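Local coordinates for protein adenosine kinase (PDB 3UBO) that probably phosphorylates adenosine at its 5'-hydroxyl with ATP as phosphate donor, as a kinase of the pfkB carbohydrate kinase family, at residues I32-A42 against T122-L133. Numbering follows the deposited sequence.
Sequences IIKGAMNLINA and TEDGERSMNTYL. With ADN (adenosine), chain C.
Met37, Asn38 and Leu39 pair in parallel with Met129, Asn130 and Thr131. The bond from Met129 N to Ala36 O is 2.9 Å and nearly straight, at 167°. Asn38 N gives to Met129 O (2.6 Å), Thr131 N to Asn38 O, and Ile40 N to Thr131 O. Asn38 CG stands beside its own backbone N (chi1 -53°). This turns the amide back along the chain, where Ile33 N gives to OD1 (2.9 Å) and ties it to the turn before the strand.

The buried Asn38 and Asn130 lie side by side, amide planes 29° apart. Ile32 crosses Asn130, its CD1 3.3 Å from ND2. On the other face, Met37, Met129 and Thr131 line the adenosine pocket. Thr131 OG1 is 3.0 Å from adenosine N7 and is hydrogen-bonded to Ser117.

Both ends are more exposed. Extended Lys34 NZ meets the syn lone pair of Asp124 OD2 in a salt bridge (2.6 Å), and makes another with Asp24. Near exposed Leu39 and Asn41, Ala42 CB makes a CH-pi contact with Tyr132, 3.9 Å from the ring centroid.

Strand 37-39 edges this chain's mixed sheet, consistent with the substrate-covering lid of ribokinase-like kinases. Strand 127-132 separates it from strand 116-121, while helices 24-29 and 42-50 pack against both segments.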
ATOM      1  N   ILE A  32      -1.538  23.712   1.909  1.00 53.66           N
ATOM      2  CA  ILE A  32      -2.091  22.624   2.689  1.00 54.31           C
ATOM      3  C   ILE A  32      -1.778  22.868   4.162  1.00 57.32           C
ATOM      4  O   ILE A  32      -0.662  23.303   4.497  1.00 54.83           O
ATOM      5  CB  ILE A  32      -1.381  21.346   2.353  1.00 54.37           C
ATOM      6  CG1 ILE A  32      -1.386  21.116   0.854  1.00 50.82           C
ATOM      7  CG2 ILE A  32      -1.886  20.195   3.206  1.00 53.57           C
ATOM      8  CD1 ILE A  32      -1.089  19.682   0.416  1.00 48.96           C
ATOM      9  N   ILE A  33      -2.735  22.584   5.057  1.00 58.09           N
ATOM     10  CA  ILE A  33      -2.477  22.801   6.515  1.00 58.77           C
ATOM     11  C   ILE A  33      -1.712  21.624   7.106  1.00 55.98           C
ATOM     12  O   ILE A  33      -2.135  20.475   6.974  1.00 56.55           O
ATOM     13  CB  ILE A  33      -3.799  23.087   7.322  1.00 58.16           C
ATOM     14  CG1 ILE A  33      -4.652  24.081   6.531  1.00 54.74           C
ATOM     15  CG2 ILE A  33      -3.516  23.537   8.817  1.00 48.87           C
ATOM     16  CD1 ILE A  33      -5.874  24.400   7.234  1.00 58.85           C
ATOM     17  N   LYS A  34      -0.559  21.882   7.697  1.00 55.30           N
ATOM     18  CA  LYS A  34       0.188  20.758   8.238  1.00 55.58           C
ATOM     19  C   LYS A  34      -0.614  20.168   9.406  1.00 57.40           C
ATOM     20  O   LYS A  34      -1.020  20.907  10.288  1.00 57.56           O
ATOM     21  CB  LYS A  34       1.551  21.209   8.700  1.00 53.20           C
ATOM     22  CG  LYS A  34       2.497  20.048   8.930  1.00 56.68           C
ATOM     23  CD  LYS A  34       3.874  20.443   9.378  1.00 52.28           C
ATOM     24  CE  LYS A  34       4.750  19.212   9.673  1.00 55.99           C
ATOM     25  NZ  LYS A  34       6.194  19.607  10.047  1.00 54.21           N
ATOM     26  N   GLY A  35      -0.827  18.867   9.392  1.00 56.28           N
ATOM     27  CA  GLY A  35      -1.437  18.180  10.500  1.00 54.57           C
ATOM     28  C   GLY A  35      -2.918  17.983  10.374  1.00 58.34           C
ATOM     29  O   GLY A  35      -3.477  17.079  10.948  1.00 57.74           O
ATOM     30  N   ALA A  36      -3.546  18.837   9.600  1.00 58.04           N
ATOM     31  CA  ALA A  36      -4.986  18.910   9.530  1.00 56.43           C
ATOM     32  C   ALA A  36      -5.602  17.998   8.501  1.00 59.21           C
ATOM     33  O   ALA A  36      -4.913  17.334   7.764  1.00 58.83           O
ATOM     34  CB  ALA A  36      -5.375  20.317   9.234  1.00 56.99           C
HETATM   35  N   MSE A  37      -6.919  17.993   8.446  1.00 55.15           N
HETATM   36  CA  MSE A  37      -7.607  17.366   7.359  1.00 56.98           C
HETATM   37  C   MSE A  37      -8.172  18.455   6.524  1.00 59.80           C
HETATM   38  O   MSE A  37      -8.956  19.242   6.985  1.00 59.25           O
HETATM   39  CB  MSE A  37      -8.790  16.575   7.816  1.00 57.73           C
HETATM   40  CG  MSE A  37     -10.027  17.236   7.325  1.00 64.07           C
HETATM   41 SE   MSE A  37     -10.849  16.388   5.901  1.00 75.57          SE
HETATM   42  CE  MSE A  37     -12.577  16.615   6.495  1.00 58.99           C
ATOM     43  N   ASN A  38      -7.700  18.513   5.283  1.00 59.39           N
ATOM     44  CA  ASN A  38      -8.113  19.530   4.333  1.00 55.24           C
ATOM     45  C   ASN A  38      -9.178  18.980   3.403  1.00 56.59           C
ATOM     46  O   ASN A  38      -9.042  17.884   2.858  1.00 56.40           O
ATOM     47  CB  ASN A  38      -6.915  20.030   3.526  1.00 54.36           C
ATOM     48  CG  ASN A  38      -5.764  20.476   4.407  1.00 56.19           C
ATOM     49  OD1 ASN A  38      -5.469  21.666   4.508  1.00 60.01           O
ATOM     50  ND2 ASN A  38      -5.107  19.518   5.051  1.00 56.42           N
ATOM     51  N   LEU A  39     -10.242  19.749   3.231  1.00 57.22           N
ATOM     52  CA  LEU A  39     -11.356  19.330   2.453  1.00 56.04           C
ATOM     53  C   LEU A  39     -11.231  19.918   1.097  1.00 55.65           C
ATOM     54  O   LEU A  39     -11.028  21.092   0.951  1.00 55.32           O
ATOM     55  CB  LEU A  39     -12.611  19.845   3.089  1.00 58.20           C
ATOM     56  CG  LEU A  39     -13.251  18.900   4.071  1.00 57.60           C
ATOM     57  CD1 LEU A  39     -14.238  19.678   4.810  1.00 55.72           C
ATOM     58  CD2 LEU A  39     -13.892  17.771   3.362  1.00 55.34           C
ATOM     59  N   ILE A  40     -11.371  19.077   0.103  1.00 52.93           N
ATOM     60  CA  ILE A  40     -11.122  19.460  -1.264  1.00 53.61           C
ATOM     61  C   ILE A  40     -12.193  18.920  -2.225  1.00 50.82           C
ATOM     62  O   ILE A  40     -12.727  17.792  -2.041  1.00 49.04           O
ATOM     63  CB  ILE A  40      -9.715  18.905  -1.725  1.00 50.86           C
ATOM     64  CG1 ILE A  40      -9.773  17.389  -1.957  1.00 50.09           C
ATOM     65  CG2 ILE A  40      -8.688  19.294  -0.790  1.00 48.57           C
ATOM     66  CD1 ILE A  40      -8.449  16.730  -2.250  1.00 48.16           C
ATOM     67  N   ASN A  41     -12.470  19.690  -3.273  1.00 48.77           N
ATOM     68  CA  ASN A  41     -13.307  19.149  -4.359  1.00 47.23           C
ATOM     69  C   ASN A  41     -12.535  18.158  -5.210  1.00 47.21           C
ATOM     70  O   ASN A  41     -11.358  17.904  -4.988  1.00 48.46           O
ATOM     71  CB  ASN A  41     -13.887  20.252  -5.244  1.00 47.89           C
ATOM     72  CG  ASN A  41     -12.814  21.160  -5.830  1.00 51.78           C
ATOM     73  OD1 ASN A  41     -11.679  20.733  -6.104  1.00 50.87           O
ATOM     74  ND2 ASN A  41     -13.151  22.436  -5.987  1.00 52.72           N
ATOM     75  N   ALA A  42     -13.183  17.621  -6.215  1.00 46.23           N
ATOM     76  CA  ALA A  42     -12.589  16.583  -7.050  1.00 48.97           C
ATOM     77  C   ALA A  42     -11.446  17.054  -7.936  1.00 52.23           C
ATOM     78  O   ALA A  42     -10.601  16.232  -8.312  1.00 50.02           O
ATOM     79  CB  ALA A  42     -13.659  15.908  -7.949  1.00 42.10           C
ATOM     80  N   THR A 122       5.271  14.204   6.358  1.00 50.22           N
ATOM     81  CA  THR A 122       6.562  14.861   6.440  1.00 50.48           C
ATOM     82  C   THR A 122       7.622  14.084   7.195  1.00 50.89           C
ATOM     83  O   THR A 122       7.381  12.966   7.646  1.00 53.04           O
ATOM     84  CB  THR A 122       6.433  16.308   6.923  1.00 53.18           C
ATOM     85  OG1 THR A 122       5.472  16.401   7.989  1.00 52.42           O
ATOM     86  CG2 THR A 122       5.982  17.157   5.743  1.00 54.27           C
ATOM     87  N   GLU A 123       8.823  14.633   7.303  1.00 52.79           N
ATOM     88  CA  GLU A 123       9.942  13.828   7.857  1.00 52.39           C
ATOM     89  C   GLU A 123       9.655  13.469   9.334  1.00 51.13           C
ATOM     90  O   GLU A 123      10.023  12.407   9.814  1.00 47.23           O
ATOM     91  CB  GLU A 123      11.311  14.510   7.665  1.00 51.83           C
ATOM     92  N   ASP A 124       8.912  14.352  10.006  1.00 52.10           N
ATOM     93  CA  ASP A 124       8.588  14.197  11.415  1.00 47.80           C
ATOM     94  C   ASP A 124       7.462  13.208  11.677  1.00 51.27           C
ATOM     95  O   ASP A 124       7.113  12.976  12.821  1.00 52.44           O
ATOM     96  CB  ASP A 124       8.286  15.563  12.053  1.00 46.21           C
ATOM     97  CG  ASP A 124       7.326  16.405  11.233  1.00 51.20           C
ATOM     98  OD1 ASP A 124       6.482  15.813  10.542  1.00 50.73           O
ATOM     99  OD2 ASP A 124       7.401  17.643  11.298  1.00 49.34           O
ATOM    100  N   GLY A 125       6.856  12.647  10.632  1.00 51.36           N
ATOM    101  CA  GLY A 125       5.877  11.603  10.837  1.00 49.34           C
ATOM    102  C   GLY A 125       4.536  12.269  10.958  1.00 52.11           C
ATOM    103  O   GLY A 125       3.512  11.580  11.075  1.00 52.92           O
ATOM    104  N   GLU A 126       4.521  13.597  10.904  1.00 50.82           N
ATOM    105  CA  GLU A 126       3.271  14.338  10.836  1.00 52.16           C
ATOM    106  C   GLU A 126       2.612  14.006   9.505  1.00 55.73           C
ATOM    107  O   GLU A 126       3.288  13.592   8.563  1.00 55.17           O
ATOM    108  CB  GLU A 126       3.527  15.841  10.942  1.00 54.49           C
ATOM    109  CG  GLU A 126       3.207  16.430  12.307  1.00 60.47           C
ATOM    110  CD  GLU A 126       2.222  15.586  13.090  1.00 63.85           C
ATOM    111  OE1 GLU A 126       1.022  15.592  12.742  1.00 60.66           O
ATOM    112  OE2 GLU A 126       2.647  14.914  14.054  1.00 58.08           O
ATOM    113  N   ARG A 127       1.297  14.176   9.420  1.00 54.47           N
ATOM    114  CA  ARG A 127       0.600  13.805   8.243  1.00 53.63           C
ATOM    115  C   ARG A 127      -0.379  14.922   7.945  1.00 57.46           C
ATOM    116  O   ARG A 127      -0.996  15.457   8.848  1.00 57.91           O
ATOM    117  CB  ARG A 127      -0.056  12.426   8.432  1.00 54.92           C
ATOM    118  CG  ARG A 127      -0.962  12.285   9.640  1.00 56.18           C
ATOM    119  CD  ARG A 127      -2.366  12.728   9.272  1.00 60.46           C
ATOM    120  NE  ARG A 127      -3.392  12.546  10.322  1.00 61.82           N
ATOM    121  CZ  ARG A 127      -3.965  13.526  11.024  1.00 59.75           C
ATOM    122  NH1 ARG A 127      -3.625  14.806  10.826  1.00 54.25           N
ATOM    123  NH2 ARG A 127      -4.869  13.201  11.938  1.00 58.18           N
ATOM    124  N   SER A 128      -0.494  15.301   6.670  1.00 58.60           N
ATOM    125  CA  SER A 128      -1.395  16.395   6.247  1.00 55.77           C
ATOM    126  C   SER A 128      -2.383  15.881   5.192  1.00 54.53           C
ATOM    127  O   SER A 128      -1.980  15.341   4.146  1.00 54.18           O
ATOM    128  CB  SER A 128      -0.612  17.628   5.768  1.00 54.26           C
ATOM    129  OG  SER A 128       0.241  18.081   6.792  1.00 54.02           O
HETATM  130  N   MSE A 129      -3.678  15.974   5.489  1.00 52.90           N
HETATM  131  CA  MSE A 129      -4.608  15.247   4.675  1.00 52.41           C
HETATM  132  C   MSE A 129      -5.499  16.173   3.801  1.00 54.33           C
HETATM  133  O   MSE A 129      -5.751  17.316   4.139  1.00 54.45           O
HETATM  134  CB  MSE A 129      -5.414  14.292   5.528  1.00 53.97           C
HETATM  135  CG  MSE A 129      -4.635  13.152   6.186  1.00 59.79           C
HETATM  136 SE   MSE A 129      -5.732  12.114   7.548  1.00 74.76          SE
HETATM  137  CE  MSE A 129      -6.212  13.800   8.539  1.00 60.99           C
ATOM    138  N   ASN A 130      -5.949  15.665   2.666  1.00 51.73           N
ATOM    139  CA  ASN A 130      -6.629  16.485   1.728  1.00 51.94           C
ATOM    140  C   ASN A 130      -7.597  15.515   1.124  1.00 51.97           C
ATOM    141  O   ASN A 130      -7.236  14.625   0.332  1.00 50.56           O
ATOM    142  CB  ASN A 130      -5.645  16.997   0.675  1.00 53.69           C
ATOM    143  CG  ASN A 130      -4.628  17.991   1.223  1.00 53.84           C
ATOM    144  OD1 ASN A 130      -4.936  19.186   1.393  1.00 53.39           O
ATOM    145  ND2 ASN A 130      -3.386  17.512   1.443  1.00 50.65           N
ATOM    146  N   THR A 131      -8.850  15.688   1.529  1.00 55.27           N
ATOM    147  CA  THR A 131      -9.866  14.635   1.381  1.00 53.22           C
ATOM    148  C   THR A 131     -10.962  15.121   0.540  1.00 50.43           C
ATOM    149  O   THR A 131     -11.462  16.215   0.761  1.00 52.96           O
ATOM    150  CB  THR A 131     -10.434  14.183   2.764  1.00 53.20           C
ATOM    151  OG1 THR A 131      -9.347  13.649   3.539  1.00 55.15           O
ATOM    152  CG2 THR A 131     -11.430  13.103   2.587  1.00 50.36           C
ATOM    153  N   TYR A 132     -11.291  14.314  -0.452  1.00 48.41           N
ATOM    154  CA  TYR A 132     -12.403  14.584  -1.323  1.00 48.55           C
ATOM    155  C   TYR A 132     -13.472  13.547  -0.928  1.00 50.32           C
ATOM    156  O   TYR A 132     -13.228  12.338  -0.994  1.00 50.30           O
ATOM    157  CB  TYR A 132     -11.993  14.517  -2.832  1.00 44.85           C
ATOM    158  CG  TYR A 132     -13.165  14.228  -3.778  1.00 48.17           C
ATOM    159  CD1 TYR A 132     -14.210  15.153  -3.940  1.00 47.09           C
ATOM    160  CD2 TYR A 132     -13.268  13.011  -4.462  1.00 47.78           C
ATOM    161  CE1 TYR A 132     -15.293  14.893  -4.772  1.00 45.37           C
ATOM    162  CE2 TYR A 132     -14.321  12.757  -5.290  1.00 49.10           C
ATOM    163  CZ  TYR A 132     -15.352  13.703  -5.456  1.00 49.25           C
ATOM    164  OH  TYR A 132     -16.453  13.437  -6.291  1.00 50.39           O
ATOM    165  N   LEU A 133     -14.665  14.013  -0.554  1.00 49.98           N
ATOM    166  CA  LEU A 133     -15.646  13.125   0.062  1.00 49.83           C
ATOM    167  C   LEU A 133     -16.314  12.098  -0.854  1.00 52.33           C
ATOM    168  O   LEU A 133     -16.776  11.062  -0.377  1.00 51.83           O
ATOM    169  CB  LEU A 133     -16.656  13.944   0.837  1.00 48.28           C
ATOM    170  CG  LEU A 133     -15.977  14.619   2.013  1.00 53.69           C
ATOM    171  CD1 LEU A 133     -16.679  15.890   2.547  1.00 52.94           C
ATOM    172  CD2 LEU A 133     -15.802  13.553   3.060  1.00 52.31           C
TER
HETATM  173  O5' ADN C 353      -6.743   9.884  11.262  1.00 62.56           O
HETATM  174  C5' ADN C 353      -6.329   8.793  10.356  1.00 59.20           C
HETATM  175  C4' ADN C 353      -7.263   8.599   9.113  1.00 57.27           C
HETATM  176  O4' ADN C 353      -8.060   9.751   8.815  1.00 60.11           O
HETATM  177  C3' ADN C 353      -6.842   8.056   7.649  1.00 55.91           C
HETATM  178  O3' ADN C 353      -6.547   6.714   7.342  1.00 58.64           O
HETATM  179  C2' ADN C 353      -7.951   8.670   6.731  1.00 56.50           C
HETATM  180  O2' ADN C 353      -8.616   7.749   5.839  1.00 55.59           O
HETATM  181  C1' ADN C 353      -8.810   9.342   7.727  1.00 59.74           C
HETATM  182  N9  ADN C 353      -9.463  10.559   7.155  1.00 61.81           N
HETATM  183  C8  ADN C 353      -8.925  11.713   6.516  1.00 62.11           C
HETATM  184  N7  ADN C 353      -9.960  12.659   6.284  1.00 59.29           N
HETATM  185  C5  ADN C 353     -11.137  12.082   6.796  1.00 62.73           C
HETATM  186  C6  ADN C 353     -12.486  12.532   6.833  1.00 61.53           C
HETATM  187  N6  ADN C 353     -12.871  13.820   6.324  1.00 60.93           N
HETATM  188  N1  ADN C 353     -13.468  11.670   7.443  1.00 61.70           N
HETATM  189  C2  ADN C 353     -13.083  10.400   7.986  1.00 60.08           C
HETATM  190  N3  ADN C 353     -11.753   9.915   7.970  1.00 58.33           N
HETATM  191  C4  ADN C 353     -10.813  10.772   7.349  1.00 60.90           C